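Local structure of acetyltransferase of GNAT family (Staphylococcus aureus subsp. aureus Mu50, 3D8P) at residues A[46-51]-A[81-86]; A[52-57]-A[108-113]; A[69-74]-A[101-106]; A[115-120]-A[133-138]. The protein probably transfers an acetyl group from acetyl-coenzyme A to an acceptor substrate that is not established here. All blocks are in the same frame, centred on the assembly; numbering follows the deposited sequence.

Contact 1. Residues A[46-51]-A[81-86]; sequences HNYLNS and LKKMFV. With EDO (1,2-ethanediol), chain G; EDO (1,2-ethanediol), chain F; ACT (acetate ion), chain E.
Tyr-48 meets Lys-82 and Lys-83 on the strand that, in GNAT enzymes, lines the acetyl-coenzyme A cleft. The contact is made by one end of one ring: the hydroxyl of Tyr-48 lies against aliphatic carbons, with its OH 3.6 Å from CB of Lys-82 and 3.7 Å from CG of Lys-83. Lys-82 CB comes up at the ring's edge, close to its plane, and both lysine chains cross the tyrosine at about a right angle. The ring reaches from helix 44-49 to the sheet. Its hydroxyl is hydrogen-bonded to OD2 of Asp-40, while Phe-55 meets the ring edge-to-face. Lys-82 then bends repeatedly, so that its amino end leaves the tyrosine; Lys-83 delivers its NZ to Gln-38.

The strand is irregular here. Backbone bonds join Lys-82 to Gly-70 and Phe-85 to Thr-68, so an extra residue is taken up between them, and Lys-83 adopts left-handed helical angles (phi 49°, psi 51°). This is a beta bulge, recalling the one in the corresponding strand of GNAT enzymes, where backbone groups are turned into the cleft toward the cofactor. Met-84, a selenomethionine, gives its N-H almost straight (169°) to O2 of one 1,2-ethanediol at 2.9 Å, and its carbonyl O accepts from O1 of a second at 2.8 Å. O1 of that second molecule also lies over one face of the Phe-85 ring, toward its rim. Farther along, Val-86 N donates a longer bond, 3.3 Å, to OXT of an acetate ion. All three ligands probably come from the crystallisation liquor.

Contact 2. Residues A[52-57]-A[108-113]; sequences GGQFWL and KEQNID
Gln-110 reaches toward the start of strand 54-59 and meets it loosely: its OE1 stands 3.8 Å from O of Gly-52 and 4.4 Å from NE2 of Gln-54. Neither approach is a hydrogen bond, and the Gln-110 oxygen merely lies near another carbonyl oxygen and, farther off, an amide nitrogen. An extended chain, with CG anti to the carbonyl carbon (chi1 -69°), carries the Gln-110 amide across the gap.

Behind Gln-54 the geometry is far more definite. Trp-56 NE1 donates to Gln-54 OE1 at 2.8 Å, nearly straight at 174°; the donor lies in the carbonyl plane on a lone pair, and the oxygen lies in the indole plane. This bond joins alternate residues of one strand and fixes the turn of the amide. Trp-56 in turn takes part in a cation-pi contact with Lys-102.

Gln-110 is set by the end of its helix, which closes in a Schellman motif. Asn-111, at positive phi, is the C-prime residue; Ile-112 N returns to Cys-107 O. A weak bond of 3.4 Å runs from Asn-111 N to Lys-108 O. The carbonyl of Gln-110 is taken by Arg-73 NH1 from the neighbouring strand 65-73. On the other segment, Gly-52 carries the turn from helix 44-49 into the sheet with a positive phi of 91°.

Contact 3. Residues A[69-74]-A[101-106]; sequences IGLIRL and DKVIMT
Val-103 presses both of its methyl groups onto strand 65-73, one against Ile-69 and the other toward Leu-71. The first meeting is the tight one. CG2 of Val-103 lies 3.5 Å from CG2 of Ile-69, closer than usual for two carbons, and 3.7 Å from Ile-69 CD1, so a single methyl is seated against two branches of the isoleucine. The second meeting is more relaxed: Val-103 CG1 stands 3.9 Å from CD1 of Leu-71. The division of labour follows from the valine torsion (chi1 168°), which sets CG1 opposite the backbone N and directs the two methyls to strand residues that alternate along one side of the sheet. Ile-115 and Gln-54, from strands 114-119 and 54-59, also touch Val-103.

Away from this line the helix turns outward. Lys-102 starts toward the strand, but its amino end leads away from it. Asp-101 points its CB away and forms a salt bridge with Lys-97, while the selenomethionine Met-105 is exposed. Thr-106, though buried, does not touch the strand; its hydroxyl turns back on its own helix and donates to Lys-102 O at 2.6 Å. That carbonyl also accepts the backbone N of Thr-106 at 3.0 Å, and the two donors approach from opposite faces of its plane.

Helix 95-109 leads from strand 78-86 to the parallel strand 114-119, and its packing on the sheet through branched apolar side chains belongs to a beta-alpha-beta crossover, the core element of the GNAT fold.

Contact 4. Residues A[115-120]-A[133-138]; sequences IYLGTI and NGFREI. With EDO (1,2-ethanediol), chain G; EDO (1,2-ethanediol), chain F.
Phe-135 pushes its ring into the hollow between Ile-115 and Leu-117, two residues whose side chains are on one side of strand 114-119. The bump is the CE2 corner of the ring. It stands 3.5 Å from CD2 of Leu-117, 4.0 Å from CG2 of Ile-115 and 3.6 Å from the carbonyl O of Ile-115, which meets the ring obliquely. Leu-117 and the ring cross at about a right angle, whereas Ile-115 passes it obliquely. One wall owes its place to an uncommon torsion: Leu-117 holds CG between its backbone N and carbonyl carbon (chi1 70°), tipping CD2 toward the phenylalanine.

On the other side of the sheet the roles are exchanged, and a slender aliphatic tip meets the rim of a ring. CD1 of Ile-138 sits in the plane of the Tyr-116 ring at its edge, 3.5 Å from CE1 and as near to CD1 of the tyrosine; the two side chains are roughly perpendicular. CG2 of Ile-138 lies over one face of the Arg-136 guanidinium, near its rim.

Beyond this packing, Gly-118 O accepts a bond of 2.8 Å from O1 of one 1,2-ethanediol.

No backbone bond joins the two segments, because strand 155-160 runs between them: Ile-115 pairs with Arg-159 and Leu-117 with Tyr-157, while Tyr-157 also touches Phe-135. Insertion of the last strand between its two neighbours, giving the order 114-119, 155-160, 136-138, is typical of the C-terminal half of the GNAT fold.

In the fold
All four contacts build on one mixed sheet. Contacts 2 and 3 are nearly merged, their centres 4 Å apart: both use helix 95-109, and strands 54-59 and 65-73 pair through Gln-54 and Leu-71. Contact 1 adjoins contact 3 where Lys-82 O faces Gly-70 N at 2.7 Å. Strands 78-86 and 114-119, from contacts 1 and 4 with centres 16 Å apart, probably border the acetyl-coenzyme A cleft. One ethanediol bridges Met-84 N and Gly-118 O there, and the second is held by Met-84 O and lies beside Thr-119. Ile-115 joins contact 4 to Leu-71 and Val-103 of contact 3. The calcium ion, bound by Asp-34, Asp-36 and Asp-37, lies about 12 Å from the Lys-83 side chain.

Contact 1. Residues A[46-51]-A[81-86]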
# COMPACT_ATOMS: atom_id res chain seq x y z
N HIS A 46 -8.63 -8.96 -9.31
CA HIS A 46 -8.18 -10.31 -9.20
C HIS A 46 -7.06 -10.45 -8.16
O HIS A 46 -7.13 -11.31 -7.27
CB HIS A 46 -7.72 -10.83 -10.54
CG HIS A 46 -7.15 -12.20 -10.47
ND1 HIS A 46 -5.80 -12.44 -10.47
CD2 HIS A 46 -7.75 -13.41 -10.35
CE1 HIS A 46 -5.58 -13.74 -10.36
NE2 HIS A 46 -6.75 -14.35 -10.30
N ASN A 47 -6.04 -9.60 -8.25
CA ASN A 47 -4.88 -9.74 -7.35
C ASN A 47 -5.11 -9.31 -5.90
O ASN A 47 -4.49 -9.87 -5.02
CB ASN A 47 -3.64 -9.03 -7.90
CG ASN A 47 -3.22 -9.57 -9.24
OD1 ASN A 47 -3.02 -8.81 -10.17
ND2 ASN A 47 -3.18 -10.88 -9.37
N TYR A 48 -6.01 -8.35 -5.68
CA TYR A 48 -6.24 -7.79 -4.33
C TYR A 48 -7.61 -8.09 -3.77
O TYR A 48 -7.71 -8.64 -2.69
CB TYR A 48 -6.03 -6.27 -4.32
CG TYR A 48 -4.60 -5.88 -4.56
CD1 TYR A 48 -3.71 -5.74 -3.49
CD2 TYR A 48 -4.12 -5.66 -5.86
CE1 TYR A 48 -2.37 -5.37 -3.71
CE2 TYR A 48 -2.80 -5.30 -6.08
CZ TYR A 48 -1.93 -5.15 -4.98
OH TYR A 48 -0.61 -4.79 -5.17
N LEU A 49 -8.67 -7.74 -4.50
CA LEU A 49 -10.02 -7.84 -3.98
C LEU A 49 -10.54 -9.27 -3.93
O LEU A 49 -11.12 -9.65 -2.93
CB LEU A 49 -10.99 -6.94 -4.75
CG LEU A 49 -10.59 -5.46 -4.89
CD1 LEU A 49 -11.75 -4.63 -5.48
CD2 LEU A 49 -10.08 -4.88 -3.58
N ASN A 50 -10.32 -10.05 -4.97
CA ASN A 50 -10.88 -11.40 -5.05
C ASN A 50 -10.09 -12.44 -4.30
O ASN A 50 -10.56 -13.57 -4.12
CB ASN A 50 -10.98 -11.85 -6.52
CG ASN A 50 -11.99 -11.06 -7.30
OD1 ASN A 50 -12.77 -10.28 -6.73
ND2 ASN A 50 -12.01 -11.26 -8.63
N SER A 51 -8.89 -12.05 -3.88
CA SER A 51 -7.95 -12.93 -3.23
C SER A 51 -8.02 -12.80 -1.72
O SER A 51 -7.21 -13.39 -1.05
CB SER A 51 -6.53 -12.54 -3.67
OG SER A 51 -6.17 -11.20 -3.29
N LEU A 81 1.32 -5.18 3.13
CA LEU A 81 0.92 -3.87 2.61
C LEU A 81 1.63 -3.63 1.27
O LEU A 81 2.79 -3.97 1.11
CB LEU A 81 1.24 -2.76 3.61
CG LEU A 81 0.43 -1.48 3.55
CD1 LEU A 81 -1.02 -1.71 4.03
CD2 LEU A 81 1.07 -0.36 4.39
N LYS A 82 0.88 -3.10 0.30
CA LYS A 82 1.37 -2.84 -1.03
C LYS A 82 0.89 -1.50 -1.57
O LYS A 82 -0.16 -0.99 -1.18
CB LYS A 82 0.94 -3.94 -1.99
CG LYS A 82 1.30 -5.35 -1.51
CD LYS A 82 1.84 -6.20 -2.61
CE LYS A 82 3.32 -6.01 -2.77
NZ LYS A 82 4.08 -6.66 -1.66
N LYS A 83 1.72 -0.92 -2.44
CA LYS A 83 1.37 0.26 -3.25
C LYS A 83 0.74 1.39 -2.46
O LYS A 83 -0.33 1.88 -2.83
CB LYS A 83 0.43 -0.16 -4.39
CG LYS A 83 0.88 -1.35 -5.22
CD LYS A 83 2.18 -1.13 -6.00
CE LYS A 83 2.57 -2.42 -6.75
NZ LYS A 83 3.95 -2.43 -7.27
N MSE A 84 1.37 1.78 -1.36
CA MSE A 84 0.93 2.95 -0.61
C MSE A 84 1.60 4.21 -1.16
O MSE A 84 2.82 4.33 -1.18
CB MSE A 84 1.17 2.83 0.88
CG MSE A 84 0.47 3.98 1.60
SE MSE A 84 0.71 3.92 3.49
CE MSE A 84 -0.54 5.31 3.87
N PHE A 85 0.77 5.13 -1.64
CA PHE A 85 1.22 6.36 -2.29
C PHE A 85 0.25 7.48 -1.97
O PHE A 85 -0.94 7.24 -1.83
CB PHE A 85 1.30 6.18 -3.81
CG PHE A 85 2.39 5.30 -4.25
CD1 PHE A 85 3.69 5.79 -4.41
CD2 PHE A 85 2.15 3.97 -4.54
CE1 PHE A 85 4.73 4.97 -4.82
CE2 PHE A 85 3.21 3.14 -4.93
CZ PHE A 85 4.48 3.65 -5.07
N VAL A 86 0.77 8.70 -1.86
CA VAL A 86 -0.02 9.89 -1.57
C VAL A 86 0.50 11.00 -2.44
O VAL A 86 1.69 11.20 -2.55
CB VAL A 86 0.05 10.30 -0.07
CG1 VAL A 86 -0.68 11.65 0.18
CG2 VAL A 86 -0.54 9.19 0.80
C1 EDO G . 4.67 -1.14 1.14
O1 EDO G . 5.44 -1.27 -0.05
C2 EDO G . 3.45 -0.28 0.90
O2 EDO G . 3.75 0.57 -0.19
C1 EDO F . 5.89 3.47 -1.26
O1 EDO F . 4.86 2.49 -1.49
C2 EDO F . 6.19 3.60 0.22
O2 EDO F . 6.82 2.40 0.72
C ACT E . 5.06 8.03 -1.20
O ACT E . 5.88 7.70 -0.30
OXT ACT E . 3.86 8.26 -0.90
CH3 ACT E . 5.49 8.16 -2.62

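Contact 2. Residues A[52-57]-A[108-113]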
# COMPACT_ATOMS: atom_id res chain seq x y z
N GLY A 52 -8.97 -12.04 -1.20
CA GLY A 52 -9.08 -11.85 0.25
C GLY A 52 -8.28 -10.66 0.74
O GLY A 52 -8.07 -10.52 1.95
N GLY A 53 -7.85 -9.80 -0.18
CA GLY A 53 -7.08 -8.61 0.16
C GLY A 53 -7.93 -7.36 0.13
O GLY A 53 -9.14 -7.44 0.23
N GLN A 54 -7.27 -6.21 -0.01
CA GLN A 54 -7.90 -4.90 -0.04
C GLN A 54 -7.19 -3.97 -1.02
O GLN A 54 -6.02 -4.11 -1.28
CB GLN A 54 -7.80 -4.24 1.34
CG GLN A 54 -8.49 -4.97 2.49
CD GLN A 54 -8.07 -4.44 3.85
OE1 GLN A 54 -8.09 -3.24 4.08
NE2 GLN A 54 -7.66 -5.33 4.75
N PHE A 55 -7.93 -3.04 -1.57
CA PHE A 55 -7.33 -1.94 -2.31
C PHE A 55 -8.27 -0.74 -2.20
O PHE A 55 -9.43 -0.78 -2.66
CB PHE A 55 -6.96 -2.31 -3.75
CG PHE A 55 -5.82 -1.51 -4.27
CD1 PHE A 55 -5.97 -0.14 -4.51
CD2 PHE A 55 -4.58 -2.08 -4.44
CE1 PHE A 55 -4.92 0.62 -4.95
CE2 PHE A 55 -3.52 -1.32 -4.89
CZ PHE A 55 -3.69 0.04 -5.14
N TRP A 56 -7.76 0.31 -1.54
CA TRP A 56 -8.52 1.52 -1.25
C TRP A 56 -7.90 2.71 -1.95
O TRP A 56 -6.68 2.77 -2.17
CB TRP A 56 -8.55 1.78 0.26
CG TRP A 56 -9.07 0.64 1.09
CD1 TRP A 56 -8.32 -0.22 1.86
CD2 TRP A 56 -10.43 0.24 1.26
NE1 TRP A 56 -9.13 -1.14 2.47
CE2 TRP A 56 -10.44 -0.88 2.13
CE3 TRP A 56 -11.66 0.72 0.77
CZ2 TRP A 56 -11.61 -1.52 2.51
CZ3 TRP A 56 -12.82 0.08 1.14
CH2 TRP A 56 -12.79 -1.05 2.00
N LEU A 57 -8.76 3.65 -2.34
CA LEU A 57 -8.33 4.89 -2.96
C LEU A 57 -8.79 6.06 -2.12
O LEU A 57 -9.94 6.10 -1.68
CB LEU A 57 -8.96 5.05 -4.35
CG LEU A 57 -8.76 3.89 -5.32
CD1 LEU A 57 -9.48 4.17 -6.61
CD2 LEU A 57 -7.26 3.64 -5.55
N LYS A 108 -8.98 -5.98 11.11
CA LYS A 108 -9.61 -6.44 12.34
C LYS A 108 -10.90 -7.20 12.06
O LYS A 108 -11.14 -8.26 12.65
CB LYS A 108 -9.82 -5.27 13.32
CG LYS A 108 -8.47 -4.76 13.84
CD LYS A 108 -8.60 -3.60 14.81
CE LYS A 108 -7.23 -3.15 15.38
NZ LYS A 108 -7.43 -1.96 16.28
N GLU A 109 -11.72 -6.69 11.15
CA GLU A 109 -12.94 -7.39 10.77
C GLU A 109 -12.62 -8.76 10.16
O GLU A 109 -13.37 -9.71 10.35
CB GLU A 109 -13.75 -6.61 9.73
CG GLU A 109 -14.32 -5.28 10.18
CD GLU A 109 -14.82 -4.44 9.00
OE1 GLU A 109 -14.75 -4.91 7.84
OE2 GLU A 109 -15.27 -3.30 9.23
N GLN A 110 -11.52 -8.85 9.43
CA GLN A 110 -11.19 -10.07 8.71
C GLN A 110 -10.24 -11.02 9.44
O GLN A 110 -9.76 -11.98 8.85
CB GLN A 110 -10.69 -9.72 7.32
CG GLN A 110 -11.82 -9.14 6.45
CD GLN A 110 -11.35 -8.60 5.12
OE1 GLN A 110 -10.25 -8.89 4.65
NE2 GLN A 110 -12.21 -7.79 4.48
N ASN A 111 -10.03 -10.79 10.74
CA ASN A 111 -9.15 -11.63 11.58
C ASN A 111 -7.69 -11.75 11.12
O ASN A 111 -7.08 -12.83 11.16
CB ASN A 111 -9.79 -13.02 11.77
CG ASN A 111 -11.13 -12.93 12.47
OD1 ASN A 111 -11.21 -12.45 13.61
ND2 ASN A 111 -12.20 -13.36 11.80
N ILE A 112 -7.14 -10.63 10.64
CA ILE A 112 -5.74 -10.56 10.24
C ILE A 112 -4.98 -10.05 11.46
O ILE A 112 -5.33 -9.03 12.04
CB ILE A 112 -5.54 -9.69 9.00
CG1 ILE A 112 -6.16 -10.39 7.78
CG2 ILE A 112 -4.06 -9.39 8.75
CD1 ILE A 112 -6.22 -9.52 6.54
N ASP A 113 -3.95 -10.80 11.83
CA ASP A 113 -3.15 -10.54 13.02
C ASP A 113 -2.03 -9.53 12.86
O ASP A 113 -1.55 -8.96 13.86
CB ASP A 113 -2.54 -11.87 13.48
CG ASP A 113 -3.59 -12.79 14.07
OD1 ASP A 113 -4.56 -12.26 14.64
OD2 ASP A 113 -3.46 -14.03 13.95

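Contact 3. Residues A[69-74]-A[101-106]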
# COMPACT_ATOMS: atom_id res chain seq x y z
N ILE A 69 -3.65 2.49 -1.38
CA ILE A 69 -3.11 1.52 -0.42
C ILE A 69 -3.68 0.16 -0.74
O ILE A 69 -4.87 0.01 -0.93
CB ILE A 69 -3.40 1.92 1.07
CG1 ILE A 69 -2.40 1.27 2.03
CG2 ILE A 69 -4.84 1.57 1.47
CD1 ILE A 69 -2.59 1.73 3.48
N GLY A 70 -2.81 -0.84 -0.82
CA GLY A 70 -3.20 -2.22 -1.06
C GLY A 70 -2.78 -3.14 0.07
O GLY A 70 -1.87 -2.83 0.84
N LEU A 71 -3.45 -4.27 0.17
CA LEU A 71 -3.11 -5.30 1.13
C LEU A 71 -3.31 -6.65 0.49
O LEU A 71 -4.38 -6.92 -0.12
CB LEU A 71 -3.99 -5.23 2.39
CG LEU A 71 -3.56 -6.15 3.55
CD1 LEU A 71 -2.59 -5.46 4.51
CD2 LEU A 71 -4.72 -6.69 4.32
N ILE A 72 -2.29 -7.51 0.61
CA ILE A 72 -2.48 -8.92 0.26
C ILE A 72 -2.51 -9.78 1.52
O ILE A 72 -1.83 -9.52 2.51
CB ILE A 72 -1.47 -9.49 -0.79
CG1 ILE A 72 -0.03 -9.38 -0.30
CG2 ILE A 72 -1.65 -8.78 -2.15
CD1 ILE A 72 0.97 -10.27 -1.08
N ARG A 73 -3.30 -10.82 1.46
CA ARG A 73 -3.42 -11.77 2.52
C ARG A 73 -2.37 -12.89 2.36
O ARG A 73 -2.23 -13.47 1.30
CB ARG A 73 -4.85 -12.32 2.53
CG ARG A 73 -5.06 -13.31 3.63
CD ARG A 73 -6.46 -13.31 4.16
NE ARG A 73 -6.45 -13.91 5.49
CZ ARG A 73 -7.41 -13.76 6.40
NH1 ARG A 73 -8.47 -13.00 6.13
NH2 ARG A 73 -7.29 -14.36 7.58
N LEU A 74 -1.62 -13.16 3.43
CA LEU A 74 -0.58 -14.22 3.43
C LEU A 74 -1.14 -15.42 4.15
O LEU A 74 -2.28 -15.38 4.58
CB LEU A 74 0.66 -13.74 4.18
CG LEU A 74 1.28 -12.42 3.76
CD1 LEU A 74 2.53 -12.20 4.62
CD2 LEU A 74 1.60 -12.42 2.23
N ASP A 101 -5.46 3.51 8.52
CA ASP A 101 -6.57 3.26 9.44
C ASP A 101 -7.68 2.40 8.82
O ASP A 101 -8.25 1.54 9.50
CB ASP A 101 -7.17 4.60 9.90
CG ASP A 101 -6.29 5.35 10.92
OD1 ASP A 101 -5.36 4.74 11.51
OD2 ASP A 101 -6.55 6.55 11.15
N LYS A 102 -7.98 2.66 7.54
CA LYS A 102 -8.99 1.91 6.81
C LYS A 102 -8.57 0.47 6.67
O LYS A 102 -9.38 -0.44 6.84
CB LYS A 102 -9.21 2.52 5.43
CG LYS A 102 -10.33 1.88 4.60
CD LYS A 102 -11.67 1.98 5.28
CE LYS A 102 -12.78 1.60 4.36
NZ LYS A 102 -14.08 1.55 5.06
N VAL A 103 -7.31 0.27 6.32
CA VAL A 103 -6.71 -1.06 6.24
C VAL A 103 -6.73 -1.73 7.64
O VAL A 103 -7.22 -2.84 7.77
CB VAL A 103 -5.25 -1.01 5.62
CG1 VAL A 103 -4.50 -2.33 5.79
CG2 VAL A 103 -5.31 -0.65 4.12
N ILE A 104 -6.26 -1.05 8.69
CA ILE A 104 -6.23 -1.66 10.03
C ILE A 104 -7.63 -2.08 10.48
O ILE A 104 -7.82 -3.20 10.96
CB ILE A 104 -5.49 -0.76 11.04
CG1 ILE A 104 -3.99 -0.81 10.73
CG2 ILE A 104 -5.74 -1.22 12.50
CD1 ILE A 104 -3.25 0.32 11.29
N MSE A 105 -8.61 -1.22 10.29
CA MSE A 105 -10.00 -1.54 10.65
C MSE A 105 -10.51 -2.75 9.87
O MSE A 105 -11.18 -3.62 10.42
CB MSE A 105 -10.88 -0.34 10.37
CG MSE A 105 -12.32 -0.51 10.73
SE MSE A 105 -13.47 0.44 9.45
CE MSE A 105 -13.16 -0.68 7.84
N THR A 106 -10.21 -2.80 8.57
CA THR A 106 -10.67 -3.91 7.72
C THR A 106 -9.96 -5.21 8.10
O THR A 106 -10.56 -6.28 8.06
CB THR A 106 -10.49 -3.57 6.21
OG1 THR A 106 -11.04 -2.27 5.96
CG2 THR A 106 -11.15 -4.63 5.29

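Contact 4. Residues A[115-120]-A[133-138]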
# COMPACT_ATOMS: atom_id res chain seq x y z
N ILE A 115 0.59 -7.04 9.79
CA ILE A 115 0.88 -6.46 8.50
C ILE A 115 2.38 -6.32 8.33
O ILE A 115 3.05 -5.60 9.10
CB ILE A 115 0.25 -5.02 8.36
CG1 ILE A 115 -1.26 -5.04 8.68
CG2 ILE A 115 0.52 -4.44 6.96
CD1 ILE A 115 -1.94 -3.68 8.64
N TYR A 116 2.91 -7.02 7.32
CA TYR A 116 4.29 -6.92 6.92
C TYR A 116 4.36 -5.98 5.73
O TYR A 116 3.39 -5.81 5.02
CB TYR A 116 4.83 -8.30 6.49
CG TYR A 116 5.09 -9.26 7.61
CD1 TYR A 116 6.33 -9.28 8.24
CD2 TYR A 116 4.13 -10.17 8.04
CE1 TYR A 116 6.60 -10.15 9.26
CE2 TYR A 116 4.40 -11.06 9.09
CZ TYR A 116 5.65 -11.04 9.67
OH TYR A 116 5.99 -11.88 10.70
N LEU A 117 5.52 -5.39 5.49
CA LEU A 117 5.76 -4.66 4.26
C LEU A 117 7.25 -4.62 3.97
O LEU A 117 8.07 -4.72 4.87
CB LEU A 117 5.17 -3.24 4.31
CG LEU A 117 5.78 -2.16 5.21
CD1 LEU A 117 6.89 -1.42 4.51
CD2 LEU A 117 4.73 -1.21 5.69
N GLY A 118 7.56 -4.50 2.68
CA GLY A 118 8.91 -4.22 2.21
C GLY A 118 8.81 -2.90 1.45
O GLY A 118 7.80 -2.61 0.82
N THR A 119 9.87 -2.10 1.51
CA THR A 119 9.92 -0.83 0.79
C THR A 119 11.38 -0.55 0.41
O THR A 119 12.29 -1.25 0.82
CB THR A 119 9.23 0.29 1.61
OG1 THR A 119 9.09 1.46 0.80
CG2 THR A 119 9.99 0.62 2.90
N ILE A 120 11.63 0.51 -0.36
CA ILE A 120 12.98 0.83 -0.86
C ILE A 120 13.53 1.98 -0.03
O ILE A 120 12.74 2.76 0.51
CB ILE A 120 12.95 1.22 -2.35
CG1 ILE A 120 12.15 0.21 -3.18
CG2 ILE A 120 14.36 1.32 -2.90
CD1 ILE A 120 12.85 -1.15 -3.37
N ASN A 133 3.78 5.03 12.79
CA ASN A 133 2.46 4.42 12.75
C ASN A 133 2.43 2.93 13.06
O ASN A 133 1.72 2.18 12.41
CB ASN A 133 1.76 4.77 11.42
CG ASN A 133 1.33 6.22 11.38
OD1 ASN A 133 0.34 6.59 12.00
ND2 ASN A 133 2.09 7.06 10.69
N GLY A 134 3.19 2.54 14.07
CA GLY A 134 3.10 1.21 14.69
C GLY A 134 3.91 0.10 14.08
O GLY A 134 3.75 -1.06 14.46
N PHE A 135 4.77 0.43 13.13
CA PHE A 135 5.59 -0.55 12.43
C PHE A 135 6.98 -0.63 13.02
O PHE A 135 7.61 0.39 13.25
CB PHE A 135 5.69 -0.24 10.93
CG PHE A 135 4.46 -0.54 10.16
CD1 PHE A 135 3.42 0.38 10.10
CD2 PHE A 135 4.35 -1.75 9.46
CE1 PHE A 135 2.26 0.07 9.40
CE2 PHE A 135 3.22 -2.06 8.74
CZ PHE A 135 2.16 -1.15 8.71
N ARG A 136 7.47 -1.84 13.24
CA ARG A 136 8.85 -2.02 13.69
C ARG A 136 9.63 -2.55 12.51
O ARG A 136 9.07 -3.22 11.66
CB ARG A 136 8.92 -2.95 14.91
CG ARG A 136 8.61 -4.42 14.62
CD ARG A 136 8.56 -5.20 15.93
NE ARG A 136 8.36 -6.63 15.70
CZ ARG A 136 9.34 -7.48 15.46
NH1 ARG A 136 10.60 -7.07 15.44
NH2 ARG A 136 9.06 -8.75 15.25
N GLU A 137 10.91 -2.22 12.43
CA GLU A 137 11.78 -2.74 11.37
C GLU A 137 12.24 -4.12 11.71
O GLU A 137 12.67 -4.38 12.85
CB GLU A 137 13.01 -1.84 11.10
CG GLU A 137 13.69 -2.21 9.78
CD GLU A 137 14.71 -1.22 9.26
OE1 GLU A 137 14.99 -0.23 9.95
OE2 GLU A 137 15.23 -1.43 8.13
N ILE A 138 12.14 -5.01 10.72
CA ILE A 138 12.52 -6.42 10.85
C ILE A 138 13.60 -6.77 9.81
O ILE A 138 13.90 -5.99 8.91
CB ILE A 138 11.29 -7.39 10.74
CG1 ILE A 138 10.64 -7.33 9.37
CG2 ILE A 138 10.20 -7.01 11.75
CD1 ILE A 138 9.54 -8.35 9.11
C1 EDO G . 4.67 -1.14 1.14
O1 EDO G . 5.44 -1.27 -0.05
C2 EDO G . 3.45 -0.28 0.90
O2 EDO G . 3.75 0.57 -0.19
C1 EDO F . 5.89 3.47 -1.26
O1 EDO F . 4.86 2.49 -1.49
C2 EDO F . 6.19 3.60 0.22
O2 EDO F . 6.82 2.40 0.72